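Local coordinates for DUF72 domain-containing protein (Thermotoga maritima, PDB 1VPQ), which is of unknown function but belongs to the DUF72 family, whose members are grouped with the TIM-barrel proteins, at residues A125-P128 / F129-F133; Y140-K143 / L144-Y148. All coordinates share one frame; numbering follows the deposited sequence.

Interaction 1: residues A125-P128 / F129-F133. With SO4 (sulfate ion), chain C.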
loop_
_atom_site.group_PDB
_atom_site.type_symbol
_atom_site.label_atom_id
_atom_site.label_comp_id
_atom_site.label_asym_id
_atom_site.label_seq_id
_atom_site.Cartn_x
_atom_site.Cartn_y
_atom_site.Cartn_z
ATOM N N ALA A 125 7.387 2.358 0.046
ATOM C CA ALA A 125 8.042 3.062 1.139
ATOM C C ALA A 125 7.095 4.125 1.663
ATOM O O ALA A 125 6.929 5.180 1.041
ATOM C CB ALA A 125 9.354 3.688 0.661
ATOM N N GLN A 126 6.462 3.832 2.798
ATOM C CA GLN A 126 5.508 4.752 3.428
ATOM C C GLN A 126 6.135 5.396 4.662
ATOM O O GLN A 126 6.511 4.713 5.608
ATOM C CB GLN A 126 4.199 4.024 3.779
ATOM C CG GLN A 126 3.228 4.789 4.687
ATOM C CD GLN A 126 3.405 4.456 6.167
ATOM O OE1 GLN A 126 3.329 3.290 6.562
ATOM N NE2 GLN A 126 3.640 5.480 6.993
ATOM N N PHE A 127 6.212 6.724 4.639
ATOM C CA PHE A 127 6.912 7.490 5.657
ATOM C C PHE A 127 5.958 8.093 6.672
ATOM O O PHE A 127 4.852 8.485 6.323
ATOM C CB PHE A 127 7.725 8.584 4.980
ATOM C CG PHE A 127 8.888 8.053 4.208
ATOM C CD1 PHE A 127 8.730 7.637 2.897
ATOM C CD2 PHE A 127 10.138 7.935 4.807
ATOM C CE1 PHE A 127 9.797 7.123 2.188
ATOM C CE2 PHE A 127 11.209 7.429 4.107
ATOM C CZ PHE A 127 11.045 7.023 2.797
ATOM N N PRO A 128 6.388 8.173 7.943
ATOM C CA PRO A 128 5.499 8.664 8.987
ATOM C C PRO A 128 5.316 10.187 8.967
ATOM O O PRO A 128 5.916 10.898 8.134
ATOM C CB PRO A 128 6.187 8.204 10.277
ATOM C CG PRO A 128 7.630 8.146 9.931
ATOM C CD PRO A 128 7.721 7.826 8.466
ATOM N N PHE A 129 4.466 10.662 9.874
ATOM C CA PHE A 129 4.143 12.084 10.035
ATOM C C PHE A 129 5.393 12.913 10.312
ATOM O O PHE A 129 5.534 14.024 9.799
ATOM C CB PHE A 129 3.146 12.249 11.181
ATOM C CG PHE A 129 2.554 13.625 11.285
ATOM C CD1 PHE A 129 1.624 14.061 10.362
ATOM C CD2 PHE A 129 2.916 14.477 12.319
ATOM C CE1 PHE A 129 1.075 15.326 10.457
ATOM C CE2 PHE A 129 2.368 15.744 12.422
ATOM C CZ PHE A 129 1.446 16.170 11.490
ATOM N N SER A 130 6.294 12.347 11.113
ATOM C CA SER A 130 7.562 12.991 11.494
ATOM C C SER A 130 8.558 13.198 10.349
ATOM O O SER A 130 9.481 13.987 10.479
ATOM C CB SER A 130 8.252 12.164 12.573
ATOM O OG SER A 130 8.491 10.856 12.092
ATOM N N PHE A 131 8.398 12.466 9.255
ATOM C CA PHE A 131 9.210 12.673 8.052
ATOM C C PHE A 131 8.706 13.926 7.348
ATOM O O PHE A 131 7.581 13.943 6.855
ATOM C CB PHE A 131 9.093 11.457 7.133
ATOM C CG PHE A 131 10.074 11.440 5.980
ATOM C CD1 PHE A 131 11.437 11.349 6.207
ATOM C CD2 PHE A 131 9.626 11.440 4.670
ATOM C CE1 PHE A 131 12.342 11.294 5.157
ATOM C CE2 PHE A 131 10.527 11.377 3.612
ATOM C CZ PHE A 131 11.891 11.309 3.865
ATOM N N LYS A 132 9.538 14.962 7.314
ATOM C CA LYS A 132 9.175 16.261 6.741
ATOM C C LYS A 132 10.047 16.631 5.545
ATOM O O LYS A 132 11.176 16.170 5.415
ATOM C CB LYS A 132 9.312 17.375 7.785
ATOM C CG LYS A 132 8.497 17.191 9.055
ATOM C CD LYS A 132 8.952 18.194 10.115
ATOM C CE LYS A 132 7.968 18.300 11.281
ATOM N NZ LYS A 132 7.356 16.974 11.651
ATOM N N PHE A 133 9.509 17.488 4.687
ATOM C CA PHE A 133 10.245 17.988 3.539
ATOM C C PHE A 133 11.446 18.804 4.009
ATOM O O PHE A 133 11.290 19.829 4.686
ATOM C CB PHE A 133 9.362 18.852 2.639
ATOM C CG PHE A 133 10.078 19.373 1.430
ATOM C CD1 PHE A 133 10.860 20.514 1.509
ATOM C CD2 PHE A 133 9.997 18.705 0.223
ATOM C CE1 PHE A 133 11.539 20.990 0.401
ATOM C CE2 PHE A 133 10.675 19.173 -0.886
ATOM C CZ PHE A 133 11.447 20.325 -0.798
HETATM S S SO4 C . 2.109 8.049 11.620
HETATM O O1 SO4 C . 2.475 6.670 11.312
HETATM O O2 SO4 C . 2.261 8.306 13.041
HETATM O O3 SO4 C . 2.990 8.962 10.907
HETATM O O4 SO4 C . 0.729 8.306 11.229
HETATM O O HOH W 1 5.914 11.902 5.646
#
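Pro-128 and Phe-131 face each other across a type I beta turn, which reverses the chain just after strand 120-126 ends. Phe-131 N donates to Pro-128 O at 3.1 Å, the bond that closes the turn. The same carbonyl takes a second bond from a water, which also donates to Phe-131 O at 2.9 Å; one solvent molecule thus ties the start of the turn to its end.

Turning the chain here brings two phenylalanine rings together. Phe-127 and Phe-131 form an offset stack, with centroids 4.2 Å apart and planes inclined by 21°. Phe-127 CD2 lies over the centre of the Phe-131 ring, whereas Phe-131 CE2 sits toward the rim of the Phe-127 ring. The stack is close even at its base, where Phe-127 CB approaches Phe-131 CD2 to 3.4 Å. With CG anti to the backbone N (chi1 -170°), the Phe-131 ring swings back over its partner. Beside the stack, Pro-128 CD packs on Phe-131 CB, and Pro-128 CG rests 3.6 Å from Ser-130 OG.

At the second residue of the turn, Phe-129 N donates to sulfate O3 at 2.5 Å, so short that the exact length is doubtful. The ion, probably from the crystallisation liquor, is also held by Arg-157 NE.

The turn opens the loop leading from strand 120-126 to helix 135-147, at the strand's C-terminal end, where TIM-barrel-like folds usually place their active sites, though none is known here. Phe-127 packs against that helix and Val-154 of strand 152-155, while Trp-94 meets Phe-131 edge-to-face and Pro-128 touches His-91 of helix 87-91.

Interaction 2: residues Y140-K143 / L144-Y148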
loop_
_atom_site.group_PDB
_atom_site.type_symbol
_atom_site.label_atom_id
_atom_site.label_comp_id
_atom_site.label_asym_id
_atom_site.label_seq_id
_atom_site.Cartn_x
_atom_site.Cartn_y
_atom_site.Cartn_z
ATOM N N TYR A 140 18.003 11.745 1.446
ATOM C CA TYR A 140 17.736 10.386 1.915
ATOM C C TYR A 140 16.949 9.575 0.882
ATOM O O TYR A 140 17.227 8.395 0.675
ATOM C CB TYR A 140 17.002 10.390 3.266
ATOM C CG TYR A 140 16.743 9.002 3.773
ATOM C CD1 TYR A 140 17.704 8.326 4.505
ATOM C CD2 TYR A 140 15.552 8.339 3.481
ATOM C CE1 TYR A 140 17.484 7.027 4.955
ATOM C CE2 TYR A 140 15.323 7.042 3.927
ATOM C CZ TYR A 140 16.292 6.394 4.670
ATOM O OH TYR A 140 16.088 5.106 5.125
ATOM N N LEU A 141 15.968 10.206 0.242
ATOM C CA LEU A 141 15.185 9.541 -0.798
ATOM C C LEU A 141 16.070 9.160 -1.999
ATOM O O LEU A 141 15.851 8.126 -2.635
ATOM C CB LEU A 141 13.999 10.416 -1.247
ATOM C CG LEU A 141 12.815 10.618 -0.274
ATOM C CD1 LEU A 141 11.776 11.554 -0.872
ATOM C CD2 LEU A 141 12.157 9.310 0.136
ATOM N N GLU A 142 17.064 9.987 -2.306
ATOM C CA GLU A 142 18.059 9.638 -3.328
ATOM C C GLU A 142 18.897 8.412 -2.917
ATOM O O GLU A 142 19.239 7.586 -3.761
ATOM C CB GLU A 142 18.957 10.842 -3.637
ATOM C CG GLU A 142 20.224 10.535 -4.429
ATOM C CD GLU A 142 19.955 9.962 -5.803
ATOM O OE1 GLU A 142 18.778 9.802 -6.172
ATOM O OE2 GLU A 142 20.930 9.677 -6.524
ATOM N N LYS A 143 19.216 8.291 -1.630
ATOM C CA LYS A 143 19.972 7.131 -1.145
ATOM C C LYS A 143 19.148 5.849 -1.259
ATOM O O LYS A 143 19.666 4.796 -1.643
ATOM C CB LYS A 143 20.472 7.355 0.287
ATOM C CG LYS A 143 21.516 8.475 0.381
ATOM C CD LYS A 143 21.908 8.774 1.815
ATOM C CE LYS A 143 23.055 9.776 1.889
ATOM N NZ LYS A 143 23.578 9.914 3.291
ATOM N N LEU A 144 17.860 5.964 -0.954
ATOM C CA LEU A 144 16.905 4.861 -1.107
ATOM C C LEU A 144 16.745 4.407 -2.559
ATOM O O LEU A 144 16.723 3.214 -2.851
ATOM C CB LEU A 144 15.538 5.268 -0.564
ATOM C CG LEU A 144 14.404 4.258 -0.753
ATOM C CD1 LEU A 144 14.743 2.921 -0.096
ATOM C CD2 LEU A 144 13.132 4.828 -0.180
ATOM N N ARG A 145 16.607 5.368 -3.459
ATOM C CA ARG A 145 16.467 5.071 -4.872
ATOM C C ARG A 145 17.666 4.247 -5.369
ATOM O O ARG A 145 17.500 3.171 -5.948
ATOM C CB ARG A 145 16.328 6.374 -5.670
ATOM C CG ARG A 145 16.467 6.217 -7.185
ATOM C CD ARG A 145 15.216 5.641 -7.807
ATOM N NE ARG A 145 15.098 4.196 -7.665
ATOM C CZ ARG A 145 14.037 3.493 -8.053
ATOM N NH1 ARG A 145 12.991 4.099 -8.611
ATOM N NH2 ARG A 145 14.015 2.181 -7.887
ATOM N N GLU A 146 18.872 4.740 -5.126
ATOM C CA GLU A 146 20.070 4.019 -5.559
ATOM C C GLU A 146 20.367 2.696 -4.810
ATOM O O GLU A 146 21.123 1.871 -5.315
ATOM C CB GLU A 146 21.288 4.951 -5.584
ATOM C CG GLU A 146 21.710 5.558 -4.255
ATOM C CD GLU A 146 22.644 6.761 -4.437
ATOM O OE1 GLU A 146 22.489 7.507 -5.429
ATOM O OE2 GLU A 146 23.538 6.961 -3.590
ATOM N N SER A 147 19.749 2.478 -3.646
ATOM C CA SER A 147 19.875 1.202 -2.929
ATOM C C SER A 147 18.989 0.085 -3.488
ATOM O O SER A 147 19.226 -1.089 -3.210
ATOM C CB SER A 147 19.545 1.385 -1.443
ATOM O OG SER A 147 18.151 1.447 -1.214
ATOM N N TYR A 148 17.966 0.452 -4.256
ATOM C CA TYR A 148 16.933 -0.490 -4.691
ATOM C C TYR A 148 16.555 -0.265 -6.156
ATOM O O TYR A 148 15.869 0.705 -6.452
ATOM C CB TYR A 148 15.683 -0.327 -3.821
ATOM C CG TYR A 148 14.663 -1.424 -4.033
ATOM C CD1 TYR A 148 14.900 -2.718 -3.577
ATOM C CD2 TYR A 148 13.464 -1.173 -4.694
ATOM C CE1 TYR A 148 13.970 -3.723 -3.766
ATOM C CE2 TYR A 148 12.533 -2.175 -4.891
ATOM C CZ TYR A 148 12.792 -3.442 -4.422
ATOM O OH TYR A 148 11.867 -4.424 -4.622
#
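Tyr-140 and Leu-144 begin a run of backbone bonds that carries helix 135-147 towards its C-terminal end. Leu-144 N donates to Tyr-140 O, Arg-145 N to Leu-141 O and Glu-146 N to Glu-142 O, the last nearly straight at 175° though 3.2 Å long. The next, from Ser-147 N to Lys-143 O, is weak.

Side-chain bonds add to the backbone near this end. Ser-147 OG turns back on its own helix and donates to Leu-144 O at 2.8 Å. Arg-145, bent at both chi2 and chi3, brings NH2 within 2.8 Å of Tyr-148 O, a bond that lies in the carbonyl plane; NH2 also bonds Tyr-150 O, tying down the chain that leaves the helix, while NH1 bonds His-173 O at the end of helix 164-173.

Charge works differently on the outer surface. Glu-142 OE2 comes to 2.9 Å from Glu-146 OE1, the carboxylate planes 71° apart. Glu-146 CG is placed between its backbone N and carbonyl carbon (chi1 62°), which sets it 3.2 Å from Glu-142 O. So close a pair of acids is likely to raise the proton affinity of one or both. An alanine in place of Glu-142 would remove the carboxylate that meets Glu-146 and would probably open a gap beside it and lose the side-chain contact with His-173.

Apolar packing belongs to the inward face: Leu-144 lies on Leu-152 of strand 152-155, and Leu-141 touches Phe-169 of helix 164-173. On another side, Ser-147 and Tyr-148 pack on Met-104 of helix 101-116, completing the setting of this helix between its two neighbours.

Interactions 1 and 2 come in series along one beta-alpha-beta unit: strand 120-126 runs into the turn of 125-133, and helix 135-147, which carries interaction 2, leads on to strand 152-155, beside strand 120-126 in the parallel sheet. Their centres are about 15 Å apart, yet side chains bridge them. Phe-127 CZ packs on Leu-141 CD2 at 3.7 Å, and Ala-125 CB meets Leu-144 CD2 at 4.0 Å. The pair illustrates how a beta-alpha-beta unit of a TIM-barrel-like fold is packed: the loop after the strand reverses the chain, and the inward face of the following helix then covers the residues at the strand's end.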